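Local coordinates for protein probable zinc protease PqqL (Escherichia coli, PDB 6OFT) that probably acts as a periplasmic zinc metallopeptidase of the M16 family, this chain being its first half, at residues 18-22 with 212-216; 35-39 with 386-390; 44-49 with 189-193; 59-63 with 126-131; 117-122 with 219-224. All coordinates share one frame; numbering follows the deposited sequence.

Five contacts illustrate how an M16 half is built by joining segments remote in sequence. Contacts 1 and 2 lie on opposite faces of the six-stranded sheet, centres about 13 Å apart, through strands 19-24 and 31-38. Contact 5 shares helix 209-220 with contact 1, their centres about 12 Å apart, and sets helix 107-122 beside it. Contacts 3 and 4, centres about 17 Å apart, flank helix 52-59, which carries the predicted zinc-binding histidines, and touch through Tyr190 and Phe126. The first segments follow the contact numbers along the chain; contact 5 alternates with contacts 1, 3 and 4, whereas contact 2 joins the late helix 378-391 to the sheet, tying the chain's second half to its first.

Contact 1. Residues 18-22 with 212-216; sequences LRYMI and ALALI
Ile216 and Ala212, two helix residues that meet Ile22, are held one turn apart by the backbone bond from Ile216 N to Ala212 O, 3.3 Å long; between strand and helix themselves, apolar carbon carries the contact. The two isoleucines reach toward each other tip to tip, with Ile22 CD1 and Ile216 CD1 3.7 Å apart. In Ile22, CG1 beside the backbone N (chi1 -57°) and an extended CD1 beyond it point at the helix, while CG2 makes a second touch, 3.8 Å from Ala212 CB. The example is a helix laid on a mixed sheet, as expected of an M16 alpha/beta domain: strand 19-22 and helix 212-216 run nearly antiparallel, at 154°. Ile216 also rests on Phe201 and Val203 of the adjacent strand 199-205, so one side chain spans two strands. Leu213 comes in from the flank, its CD2 methyl lodged 3.5 Å from Tyr20 CE1 and 3.6 Å from Ile22 CD1. Tyr20 crosses Leu213 at about a right angle, and its CB lies 3.8 Å from Ile216 CD1. Leu18 adds a looser touch, CD2 to Ile216 CG2 at 4.4 Å. Arg19 and Met21, alternating with these residues, point to the other face of the sheet, where Met21 meets Leu385 and Ser389 of helix 378-391.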
# COMPACT_ATOMS: atom_id res chain seq x y z
N LEU A 18 -19.45 14.92 -5.12
CA LEU A 18 -19.06 13.74 -4.35
C LEU A 18 -19.14 12.51 -5.26
O LEU A 18 -20.16 12.32 -5.93
CB LEU A 18 -19.95 13.56 -3.10
CG LEU A 18 -19.58 12.36 -2.19
CD1 LEU A 18 -19.41 12.79 -0.74
CD2 LEU A 18 -20.61 11.24 -2.30
N ARG A 19 -18.09 11.69 -5.28
CA ARG A 19 -18.06 10.48 -6.10
C ARG A 19 -18.51 9.30 -5.26
O ARG A 19 -18.39 9.33 -4.04
CB ARG A 19 -16.65 10.22 -6.65
CG ARG A 19 -16.22 11.12 -7.83
CD ARG A 19 -14.71 10.99 -8.07
NE ARG A 19 -13.96 11.87 -7.17
CZ ARG A 19 -12.63 11.88 -7.03
NH1 ARG A 19 -11.87 11.03 -7.71
NH2 ARG A 19 -12.06 12.74 -6.19
N TYR A 20 -19.05 8.26 -5.90
CA TYR A 20 -19.45 7.05 -5.18
C TYR A 20 -19.09 5.82 -5.98
O TYR A 20 -18.98 5.89 -7.20
CB TYR A 20 -20.94 7.06 -4.78
CG TYR A 20 -21.89 7.39 -5.92
CD1 TYR A 20 -22.34 6.40 -6.79
CD2 TYR A 20 -22.36 8.68 -6.10
CE1 TYR A 20 -23.18 6.71 -7.86
CE2 TYR A 20 -23.24 8.99 -7.14
CZ TYR A 20 -23.65 8.00 -8.01
OH TYR A 20 -24.52 8.32 -9.02
N MET A 21 -18.87 4.71 -5.27
CA MET A 21 -18.53 3.41 -5.85
C MET A 21 -19.29 2.39 -5.06
O MET A 21 -19.18 2.35 -3.83
CB MET A 21 -17.03 3.12 -5.78
CG MET A 21 -16.16 4.19 -6.38
SD MET A 21 -14.46 3.64 -6.42
CE MET A 21 -14.21 3.58 -8.18
N ILE A 22 -20.13 1.62 -5.75
CA ILE A 22 -20.96 0.58 -5.14
C ILE A 22 -20.64 -0.77 -5.77
O ILE A 22 -20.63 -0.91 -7.00
CB ILE A 22 -22.48 0.90 -5.23
CG1 ILE A 22 -22.81 2.27 -4.56
CG2 ILE A 22 -23.33 -0.26 -4.63
CD1 ILE A 22 -24.06 2.89 -5.09
N ALA A 212 -28.67 1.05 -2.18
CA ALA A 212 -27.36 1.67 -1.95
C ALA A 212 -27.31 3.07 -2.57
O ALA A 212 -26.85 3.99 -1.91
CB ALA A 212 -26.25 0.79 -2.50
N LEU A 213 -27.80 3.25 -3.82
CA LEU A 213 -27.82 4.57 -4.47
C LEU A 213 -28.70 5.56 -3.71
O LEU A 213 -28.35 6.73 -3.59
CB LEU A 213 -28.25 4.47 -5.95
CG LEU A 213 -27.18 3.91 -6.90
CD1 LEU A 213 -27.79 3.36 -8.17
CD2 LEU A 213 -26.10 4.96 -7.20
N ALA A 214 -29.83 5.06 -3.15
CA ALA A 214 -30.74 5.89 -2.37
C ALA A 214 -30.08 6.32 -1.06
O ALA A 214 -30.23 7.47 -0.68
CB ALA A 214 -32.05 5.16 -2.10
N LEU A 215 -29.32 5.41 -0.37
CA LEU A 215 -28.62 5.72 0.89
C LEU A 215 -27.70 6.91 0.69
O LEU A 215 -27.73 7.84 1.48
CB LEU A 215 -27.75 4.53 1.37
CG LEU A 215 -28.32 3.52 2.38
CD1 LEU A 215 -27.26 2.51 2.76
CD2 LEU A 215 -28.85 4.20 3.65
N ILE A 216 -26.91 6.89 -0.40
CA ILE A 216 -25.95 7.93 -0.76
C ILE A 216 -26.65 9.24 -1.12
O ILE A 216 -26.32 10.27 -0.53
CB ILE A 216 -24.98 7.43 -1.87
CG1 ILE A 216 -24.11 6.27 -1.36
CG2 ILE A 216 -24.13 8.57 -2.46
CD1 ILE A 216 -23.46 5.41 -2.45

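Contact 2. Residues 35-39 with 386-390; sequences WLQIH and ASSSL
Gln37 grips helix 386-390 with both ends of its amide. Ser389 OG donates to Gln37 OE1 over 2.6 Å, arriving in the carbonyl plane, and Gln37 NE2 donates to Ala386 O at 3.0 Å with an N-H...O angle of 157°. That acceptor lies in the amide plane of Gln37. Ala386 O is therefore doubly held, since Leu390 N, its helical partner at 2.9 Å, comes from the opposite face of the carbonyl. With CG anti to the backbone N (chi1 171°) and an extended chain beyond, the glutamine spans the gap between strand and helix; NE2 also bonds to Glu95. A leucine in its place would probably leave the hydroxyl of Ser389 without its acceptor and Glu95 without this donor in a buried setting. Further out, water 1 bridges His39 ND1, 2.8 Å away, and Leu390 O, to which it donates. The His39 ring lies beneath Gln37 CG on one face and presents an edge to Ser389 O, with CE1 3.6 Å from that oxygen, while NE2 bonds to Thr200. Packing closes the other end, where the edge of the Trp35 indole meets Ala386, CZ3 to CB at 3.7 Å. A helix from late in the chain thus lies along a central strand, on the face of the sheet opposite helix 209-220, a joint consistent with the paired alpha/beta domains of an M16 half.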
# COMPACT_ATOMS: atom_id res chain seq x y z
N TRP A 35 -17.34 3.16 3.54
CA TRP A 35 -16.09 3.88 3.72
C TRP A 35 -16.17 5.25 3.08
O TRP A 35 -16.53 5.35 1.90
CB TRP A 35 -14.89 3.14 3.08
CG TRP A 35 -14.41 1.86 3.71
CD1 TRP A 35 -15.08 1.06 4.60
CD2 TRP A 35 -13.19 1.18 3.40
NE1 TRP A 35 -14.31 -0.04 4.92
CE2 TRP A 35 -13.15 -0.00 4.19
CE3 TRP A 35 -12.12 1.45 2.53
CZ2 TRP A 35 -12.10 -0.93 4.10
CZ3 TRP A 35 -11.05 0.55 2.47
CH2 TRP A 35 -11.04 -0.61 3.26
N LEU A 36 -15.76 6.29 3.83
CA LEU A 36 -15.65 7.64 3.31
C LEU A 36 -14.16 7.89 3.08
O LEU A 36 -13.35 7.87 4.02
CB LEU A 36 -16.27 8.70 4.24
CG LEU A 36 -16.04 10.16 3.80
CD1 LEU A 36 -16.72 10.46 2.42
CD2 LEU A 36 -16.49 11.15 4.90
N GLN A 37 -13.81 8.13 1.81
CA GLN A 37 -12.43 8.34 1.40
C GLN A 37 -12.15 9.79 1.02
O GLN A 37 -12.69 10.30 0.05
CB GLN A 37 -12.07 7.35 0.26
CG GLN A 37 -10.72 7.58 -0.42
CD GLN A 37 -10.60 6.70 -1.63
OE1 GLN A 37 -11.37 6.82 -2.59
NE2 GLN A 37 -9.67 5.78 -1.60
N ILE A 38 -11.26 10.44 1.79
CA ILE A 38 -10.81 11.80 1.53
C ILE A 38 -9.55 11.62 0.73
O ILE A 38 -8.63 10.96 1.21
CB ILE A 38 -10.54 12.63 2.84
CG1 ILE A 38 -11.66 12.43 3.93
CG2 ILE A 38 -10.28 14.11 2.53
CD1 ILE A 38 -13.11 12.77 3.59
N HIS A 39 -9.47 12.22 -0.46
CA HIS A 39 -8.30 12.05 -1.34
C HIS A 39 -7.12 12.94 -0.96
O HIS A 39 -6.36 13.40 -1.84
CB HIS A 39 -8.71 12.25 -2.81
CG HIS A 39 -9.66 11.20 -3.31
ND1 HIS A 39 -9.23 10.18 -4.13
CD2 HIS A 39 -10.99 11.06 -3.10
CE1 HIS A 39 -10.30 9.45 -4.40
NE2 HIS A 39 -11.38 9.94 -3.80
N ALA A 386 -10.89 0.70 -2.91
CA ALA A 386 -10.39 1.97 -2.36
C ALA A 386 -9.07 2.37 -3.06
O ALA A 386 -8.87 3.54 -3.38
CB ALA A 386 -10.17 1.85 -0.85
N SER A 387 -8.20 1.39 -3.32
CA SER A 387 -6.93 1.58 -4.01
C SER A 387 -7.15 2.04 -5.45
O SER A 387 -6.45 2.93 -5.92
CB SER A 387 -6.13 0.27 -3.99
OG SER A 387 -4.79 0.53 -4.34
N SER A 388 -8.12 1.43 -6.17
CA SER A 388 -8.45 1.82 -7.55
C SER A 388 -8.94 3.25 -7.58
O SER A 388 -8.56 4.03 -8.46
CB SER A 388 -9.51 0.89 -8.14
OG SER A 388 -9.05 -0.44 -8.05
N SER A 389 -9.75 3.61 -6.59
CA SER A 389 -10.29 4.96 -6.42
C SER A 389 -9.18 5.99 -6.16
O SER A 389 -9.17 7.07 -6.78
CB SER A 389 -11.30 4.98 -5.28
OG SER A 389 -11.84 6.28 -5.12
N LEU A 390 -8.24 5.65 -5.27
CA LEU A 390 -7.13 6.54 -4.94
C LEU A 390 -6.22 6.81 -6.16
O LEU A 390 -5.81 7.95 -6.41
CB LEU A 390 -6.33 5.94 -3.78
CG LEU A 390 -5.09 6.71 -3.33
CD1 LEU A 390 -5.46 7.87 -2.44
CD2 LEU A 390 -4.09 5.79 -2.63
O HOH W 1 -6.66 10.39 -5.25

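Contact 3. Residues 44-49 with 189-193; sequences QEEDNE and FYQRW
Glu49 sets CG beside its backbone N (chi1 -68°) and runs extended toward helix 189-193, while Arg192 CG lies anti to the backbone N (chi1 -179°) and its chain bends at chi2 and chi3, bringing the charged ends together from opposite directions. They form a salt bridge, Glu49 OE2 to Arg192 NH2 at 2.8 Å, the carboxylate meeting the edge of the guanidinium; its hydrogen bond is weak, bent to 119°. The other oxygen, Glu49 OE1, takes a nearly straight bond from Glu46 N (2.8 Å) on its anti side, bracing the type I turn 46-49 that Glu49 N to Glu46 O closes. Water 2 donates to this same oxygen at 2.7 Å and to Gln44 O, and accepts from Trp193 NE1. Gln44 CB makes a CH-pi contact over one face of that indole, with Arg192 CG on the opposite face. Glu45 CG packs obliquely on Phe189, 3.9 Å from its CE1. The loop before helix 52-59 thus packs on the end of helix 183-193, the Glu45 side chain about 6 Å from that of His54, a predicted zinc ligand. With N-H, water and arginine directed at it, the buried Glu49 carboxylate probably stays ionised.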
# COMPACT_ATOMS: atom_id res chain seq x y z
N GLN A 44 -0.12 16.74 1.60
CA GLN A 44 -0.63 18.09 1.35
C GLN A 44 -0.43 19.09 2.47
O GLN A 44 -0.68 20.28 2.26
CB GLN A 44 -2.11 18.04 0.96
CG GLN A 44 -2.39 17.17 -0.26
CD GLN A 44 -1.64 17.58 -1.51
OE1 GLN A 44 -1.45 18.76 -1.81
NE2 GLN A 44 -1.21 16.59 -2.28
N GLU A 45 0.04 18.63 3.65
CA GLU A 45 0.27 19.49 4.81
C GLU A 45 1.35 20.54 4.54
O GLU A 45 2.39 20.23 3.94
CB GLU A 45 0.71 18.66 6.02
CG GLU A 45 -0.33 17.71 6.58
CD GLU A 45 0.20 16.73 7.61
OE1 GLU A 45 1.44 16.58 7.72
OE2 GLU A 45 -0.62 16.11 8.31
N GLU A 46 1.12 21.78 5.01
CA GLU A 46 2.11 22.86 4.92
C GLU A 46 3.17 22.60 6.00
O GLU A 46 2.94 21.77 6.89
CB GLU A 46 1.44 24.23 5.11
CG GLU A 46 0.51 24.65 3.97
CD GLU A 46 1.06 24.63 2.56
OE1 GLU A 46 2.26 24.94 2.36
OE2 GLU A 46 0.28 24.31 1.63
N ASP A 47 4.33 23.28 5.93
CA ASP A 47 5.44 23.13 6.89
C ASP A 47 5.03 23.33 8.37
O ASP A 47 5.64 22.74 9.26
CB ASP A 47 6.61 24.07 6.53
CG ASP A 47 7.37 23.69 5.25
OD1 ASP A 47 7.03 22.65 4.63
OD2 ASP A 47 8.31 24.43 4.88
N ASN A 48 3.97 24.11 8.62
CA ASN A 48 3.46 24.36 9.96
C ASN A 48 2.23 23.48 10.29
O ASN A 48 1.53 23.75 11.27
CB ASN A 48 3.14 25.86 10.11
CG ASN A 48 1.95 26.33 9.30
OD1 ASN A 48 1.70 25.87 8.18
ND2 ASN A 48 1.20 27.26 9.85
N GLU A 49 1.99 22.42 9.49
CA GLU A 49 0.85 21.51 9.65
C GLU A 49 1.24 20.04 9.79
O GLU A 49 0.40 19.17 9.53
CB GLU A 49 -0.12 21.64 8.46
CG GLU A 49 -0.86 22.97 8.34
CD GLU A 49 -1.74 23.08 7.11
OE1 GLU A 49 -1.38 22.53 6.05
OE2 GLU A 49 -2.81 23.72 7.21
N PHE A 189 -7.51 23.34 7.88
CA PHE A 189 -7.11 22.20 7.05
C PHE A 189 -8.36 21.42 6.63
O PHE A 189 -8.53 21.12 5.45
CB PHE A 189 -6.14 21.28 7.82
CG PHE A 189 -5.59 20.11 7.03
CD1 PHE A 189 -4.36 20.19 6.40
CD2 PHE A 189 -6.30 18.91 6.96
CE1 PHE A 189 -3.85 19.10 5.68
CE2 PHE A 189 -5.79 17.82 6.24
CZ PHE A 189 -4.57 17.92 5.61
N TYR A 190 -9.24 21.12 7.60
CA TYR A 190 -10.51 20.43 7.40
C TYR A 190 -11.37 21.09 6.33
O TYR A 190 -11.82 20.40 5.42
CB TYR A 190 -11.26 20.36 8.73
CG TYR A 190 -12.64 19.75 8.68
CD1 TYR A 190 -12.81 18.38 8.50
CD2 TYR A 190 -13.77 20.52 8.94
CE1 TYR A 190 -14.08 17.80 8.53
CE2 TYR A 190 -15.04 19.95 8.99
CZ TYR A 190 -15.19 18.58 8.79
OH TYR A 190 -16.44 18.01 8.84
N GLN A 191 -11.60 22.41 6.42
CA GLN A 191 -12.43 23.12 5.44
C GLN A 191 -11.74 23.27 4.07
O GLN A 191 -12.42 23.31 3.05
CB GLN A 191 -12.95 24.45 6.00
CG GLN A 191 -13.82 24.26 7.25
CD GLN A 191 -14.57 25.48 7.72
OE1 GLN A 191 -15.78 25.42 7.95
NE2 GLN A 191 -13.89 26.61 7.89
N ARG A 192 -10.40 23.25 4.05
CA ARG A 192 -9.59 23.31 2.82
C ARG A 192 -9.73 22.03 1.99
O ARG A 192 -9.85 22.11 0.77
CB ARG A 192 -8.10 23.55 3.18
CG ARG A 192 -7.15 23.67 1.97
CD ARG A 192 -6.04 24.71 2.14
NE ARG A 192 -5.25 24.49 3.35
CZ ARG A 192 -5.17 25.35 4.36
NH1 ARG A 192 -5.80 26.51 4.31
NH2 ARG A 192 -4.44 25.06 5.43
N TRP A 193 -9.66 20.86 2.65
CA TRP A 193 -9.62 19.56 1.97
C TRP A 193 -10.90 18.73 2.05
O TRP A 193 -11.10 17.89 1.17
CB TRP A 193 -8.42 18.75 2.49
CG TRP A 193 -7.11 19.47 2.31
CD1 TRP A 193 -6.38 20.09 3.27
CD2 TRP A 193 -6.44 19.73 1.06
NE1 TRP A 193 -5.26 20.68 2.71
CE2 TRP A 193 -5.27 20.46 1.36
CE3 TRP A 193 -6.70 19.38 -0.28
CZ2 TRP A 193 -4.37 20.87 0.37
CZ3 TRP A 193 -5.79 19.76 -1.25
CH2 TRP A 193 -4.64 20.49 -0.93
O HOH W 2 -2.65 21.82 3.74

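Contact 4. Residues 59-63 with 126-131; sequences MMFNG and FEKLEV
A type I turn from Met59 to Asn62 leads into Gly63, whose backbone angles (phi 143°, psi 125°) suit glycine, and lays this loop against Phe126 and the N-cap residue Glu127. A side chain on Gly63 would probably also collide with Glu127 OE1, which lies 3.8 Å from Gly63 CA and is bonded by Gly69 N. Met59 makes the broadest apolar touch: CB comes 3.6 Å from Phe126 CE1, and the chain, bent at chi2 and chi3, carries CE round to Val131 CG2 at 3.7 Å. The CB of Met60 points away from segment 126-131, but the bent chain curls back, CE reaching Phe126 CZ at 3.8 Å. Where Asn62 meets Glu130, two acceptors face each other, OD1 and OE1 3.2 Å apart; Asn62 ND2 turns instead to the backbone O of His58 and, weakly, to Glu134 OE2, both residues predicted zinc ligands. Water 4 accepts from Glu127 N at 2.9 Å and appears to donate to Asn62 O; water 3 lies among Met59 O, Gly63 O and Phe126 N. The whole lies between helices 52-59 and 128-144, Phe126 edge-to-face with Tyr190 of helix 183-193 and Phe61 turned to strand 87-91.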
# COMPACT_ATOMS: atom_id res chain seq x y z
N MET A 59 -10.21 13.89 15.33
CA MET A 59 -11.24 14.86 15.72
C MET A 59 -12.64 14.53 15.19
O MET A 59 -13.61 15.11 15.68
CB MET A 59 -10.84 16.30 15.35
CG MET A 59 -9.69 16.89 16.18
SD MET A 59 -9.80 16.71 17.98
CE MET A 59 -11.46 17.44 18.32
N MET A 60 -12.77 13.58 14.23
CA MET A 60 -14.09 13.20 13.70
C MET A 60 -14.91 12.43 14.73
O MET A 60 -16.14 12.47 14.72
CB MET A 60 -13.95 12.39 12.39
CG MET A 60 -13.40 13.19 11.21
SD MET A 60 -14.24 14.75 10.83
CE MET A 60 -13.07 15.90 11.50
N PHE A 61 -14.21 11.78 15.66
CA PHE A 61 -14.83 10.98 16.72
C PHE A 61 -14.98 11.78 18.02
O PHE A 61 -15.33 11.19 19.04
CB PHE A 61 -14.00 9.70 16.95
CG PHE A 61 -13.84 8.88 15.68
CD1 PHE A 61 -14.83 7.99 15.28
CD2 PHE A 61 -12.72 9.03 14.88
CE1 PHE A 61 -14.68 7.24 14.11
CE2 PHE A 61 -12.59 8.31 13.69
CZ PHE A 61 -13.57 7.41 13.32
N ASN A 62 -14.74 13.10 17.99
CA ASN A 62 -14.81 13.89 19.21
C ASN A 62 -15.73 15.13 19.14
O ASN A 62 -15.61 16.02 19.97
CB ASN A 62 -13.40 14.26 19.70
CG ASN A 62 -12.65 13.04 20.18
OD1 ASN A 62 -12.87 12.54 21.29
ND2 ASN A 62 -11.78 12.51 19.34
N GLY A 63 -16.66 15.14 18.20
CA GLY A 63 -17.62 16.23 18.11
C GLY A 63 -18.05 16.68 16.74
O GLY A 63 -17.22 17.07 15.91
N PHE A 126 -14.52 20.58 16.35
CA PHE A 126 -13.19 20.90 16.92
C PHE A 126 -13.28 21.74 18.20
O PHE A 126 -12.69 22.82 18.27
CB PHE A 126 -12.26 21.58 15.88
CG PHE A 126 -12.11 20.85 14.58
CD1 PHE A 126 -11.14 19.86 14.43
CD2 PHE A 126 -12.95 21.12 13.51
CE1 PHE A 126 -11.02 19.16 13.23
CE2 PHE A 126 -12.82 20.43 12.31
CZ PHE A 126 -11.86 19.45 12.18
N GLU A 127 -14.03 21.25 19.20
CA GLU A 127 -14.19 21.89 20.51
C GLU A 127 -12.83 21.93 21.20
O GLU A 127 -12.11 20.92 21.19
CB GLU A 127 -15.18 21.11 21.39
CG GLU A 127 -16.60 21.03 20.85
CD GLU A 127 -17.45 19.92 21.46
OE1 GLU A 127 -17.70 18.91 20.77
OE2 GLU A 127 -17.85 20.06 22.64
N LYS A 128 -12.45 23.09 21.77
CA LYS A 128 -11.18 23.34 22.45
C LYS A 128 -10.80 22.20 23.41
O LYS A 128 -9.70 21.66 23.31
CB LYS A 128 -11.24 24.67 23.22
CG LYS A 128 -9.87 25.24 23.56
CD LYS A 128 -9.78 25.67 25.01
CE LYS A 128 -8.49 26.40 25.30
NZ LYS A 128 -7.28 25.53 25.17
N LEU A 129 -11.74 21.84 24.31
CA LEU A 129 -11.54 20.79 25.31
C LEU A 129 -11.25 19.43 24.68
O LEU A 129 -10.37 18.73 25.17
CB LEU A 129 -12.73 20.72 26.29
CG LEU A 129 -12.76 21.79 27.40
CD1 LEU A 129 -14.17 21.94 27.98
CD2 LEU A 129 -11.77 21.47 28.52
N GLU A 130 -11.93 19.11 23.56
CA GLU A 130 -11.74 17.85 22.81
C GLU A 130 -10.41 17.80 22.09
O GLU A 130 -9.77 16.74 22.08
CB GLU A 130 -12.90 17.58 21.83
CG GLU A 130 -14.23 17.28 22.52
CD GLU A 130 -14.34 16.00 23.32
OE1 GLU A 130 -13.49 15.10 23.17
OE2 GLU A 130 -15.30 15.91 24.12
N VAL A 131 -10.00 18.92 21.47
CA VAL A 131 -8.71 19.07 20.79
C VAL A 131 -7.59 18.81 21.83
O VAL A 131 -6.73 17.97 21.59
CB VAL A 131 -8.58 20.45 20.08
CG1 VAL A 131 -7.15 20.71 19.61
CG2 VAL A 131 -9.56 20.56 18.90
O HOH W 3 -14.65 17.46 16.28
O HOH W 4 -15.01 18.48 18.94

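Contact 5. Residues 117-122 with 219-224; sequences FSEWSN and NLSKLP
Ser118 supplies the hydrogen bond between the segments, its OG donating to Asn219 O at 3.1 Å. The hydroxyl approaches almost in line with the carbonyl (C=O...O angle 177°), placed there by an OG anti to the backbone N (chi1 -169°). With an alanine here, Asn219 O would probably be left without this donor and the segments without their hydroxyl link. Ser121 spends its hydroxyl within its own helix: OG donates to Phe117 O at 3.0 Å, from the face of that carbonyl opposite Ser121 N. Its CB then serves the apolar contact, 3.7 Å from Leu223 CD1. The other methyl, Leu223 CD2, lies 3.5 Å from Ser118 O and also faces the solvent-exposed Asn122 side chain, which crosses Pro224 at about a right angle. Leu220 works deeper, CD2 lying 3.8 Å from Ser118 CA. Among polar neighbours, the Asn219 side chain bonds Gln111, about two turns earlier on helix 107-122, while Asn16 secures the carbonyls of Leu220 and Leu223. Phe117, edge-to-face with Phe201, faces the strands, so helices 107-122 and 209-220 cover the same face of the mixed sheet side by side, the helical layer of an M16 alpha/beta domain.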
# COMPACT_ATOMS: atom_id res chain seq x y z
N PHE A 117 -21.88 10.01 8.69
CA PHE A 117 -20.96 10.26 7.57
C PHE A 117 -21.18 11.66 6.99
O PHE A 117 -20.21 12.34 6.65
CB PHE A 117 -21.08 9.19 6.46
CG PHE A 117 -20.23 7.95 6.66
CD1 PHE A 117 -18.85 8.01 6.55
CD2 PHE A 117 -20.82 6.71 6.87
CE1 PHE A 117 -18.06 6.86 6.68
CE2 PHE A 117 -20.04 5.56 6.99
CZ PHE A 117 -18.67 5.64 6.90
N SER A 118 -22.45 12.09 6.88
CA SER A 118 -22.82 13.42 6.38
C SER A 118 -22.18 14.55 7.23
O SER A 118 -21.67 15.53 6.68
CB SER A 118 -24.33 13.56 6.35
OG SER A 118 -24.69 14.73 5.64
N GLU A 119 -22.15 14.38 8.56
CA GLU A 119 -21.55 15.33 9.50
C GLU A 119 -20.03 15.25 9.56
O GLU A 119 -19.39 16.26 9.82
CB GLU A 119 -22.17 15.21 10.89
CG GLU A 119 -23.66 15.46 10.84
CD GLU A 119 -24.18 16.41 11.90
OE1 GLU A 119 -23.51 16.59 12.94
OE2 GLU A 119 -25.27 16.98 11.67
N TRP A 120 -19.44 14.07 9.29
CA TRP A 120 -17.98 14.01 9.25
C TRP A 120 -17.51 14.81 8.03
O TRP A 120 -16.45 15.43 8.07
CB TRP A 120 -17.51 12.55 9.14
CG TRP A 120 -17.54 11.78 10.43
CD1 TRP A 120 -17.58 12.28 11.70
CD2 TRP A 120 -17.49 10.35 10.56
NE1 TRP A 120 -17.54 11.25 12.61
CE2 TRP A 120 -17.47 10.06 11.94
CE3 TRP A 120 -17.44 9.28 9.64
CZ2 TRP A 120 -17.41 8.75 12.43
CZ3 TRP A 120 -17.37 7.99 10.12
CH2 TRP A 120 -17.35 7.73 11.50
N SER A 121 -18.32 14.81 6.94
CA SER A 121 -18.04 15.51 5.69
C SER A 121 -17.87 17.03 5.80
O SER A 121 -17.03 17.58 5.09
CB SER A 121 -19.10 15.18 4.64
OG SER A 121 -19.05 13.81 4.30
N ASN A 122 -18.68 17.72 6.65
CA ASN A 122 -18.64 19.19 6.78
C ASN A 122 -19.11 19.77 8.15
O ASN A 122 -19.19 21.00 8.27
CB ASN A 122 -19.47 19.83 5.64
CG ASN A 122 -20.98 19.73 5.81
OD1 ASN A 122 -21.51 18.89 6.55
ND2 ASN A 122 -21.70 20.60 5.13
N ASN A 219 -28.61 11.06 1.76
CA ASN A 219 -27.82 11.57 2.87
C ASN A 219 -26.63 12.44 2.52
O ASN A 219 -26.11 13.12 3.40
CB ASN A 219 -27.37 10.39 3.73
CG ASN A 219 -28.54 9.71 4.39
OD1 ASN A 219 -29.16 10.25 5.30
ND2 ASN A 219 -28.87 8.51 3.94
N LEU A 220 -26.17 12.43 1.26
CA LEU A 220 -24.95 13.17 0.93
C LEU A 220 -25.11 14.20 -0.17
O LEU A 220 -24.17 14.96 -0.42
CB LEU A 220 -23.78 12.19 0.59
CG LEU A 220 -23.37 11.20 1.70
CD1 LEU A 220 -22.45 10.11 1.17
CD2 LEU A 220 -22.72 11.93 2.89
N SER A 221 -26.27 14.25 -0.82
CA SER A 221 -26.48 15.21 -1.91
C SER A 221 -26.75 16.65 -1.41
O SER A 221 -26.51 17.60 -2.16
CB SER A 221 -27.57 14.74 -2.88
OG SER A 221 -28.85 14.70 -2.27
N LYS A 222 -27.17 16.80 -0.13
CA LYS A 222 -27.42 18.13 0.44
C LYS A 222 -26.15 18.86 0.92
O LYS A 222 -26.24 20.03 1.31
CB LYS A 222 -28.49 18.08 1.55
CG LYS A 222 -29.91 17.91 0.98
CD LYS A 222 -31.01 18.53 1.87
CE LYS A 222 -31.52 17.62 2.98
NZ LYS A 222 -32.31 16.47 2.45
N LEU A 223 -24.96 18.19 0.87
CA LEU A 223 -23.69 18.83 1.24
C LEU A 223 -23.42 19.96 0.23
O LEU A 223 -23.54 19.71 -0.98
CB LEU A 223 -22.49 17.85 1.21
CG LEU A 223 -22.48 16.66 2.18
CD1 LEU A 223 -21.40 15.66 1.78
CD2 LEU A 223 -22.27 17.09 3.61
N PRO A 224 -23.12 21.21 0.68
CA PRO A 224 -22.87 22.31 -0.28
C PRO A 224 -21.76 21.99 -1.28
O PRO A 224 -20.75 21.37 -0.93
CB PRO A 224 -22.50 23.50 0.62
CG PRO A 224 -23.12 23.18 1.94
CD PRO A 224 -23.00 21.69 2.07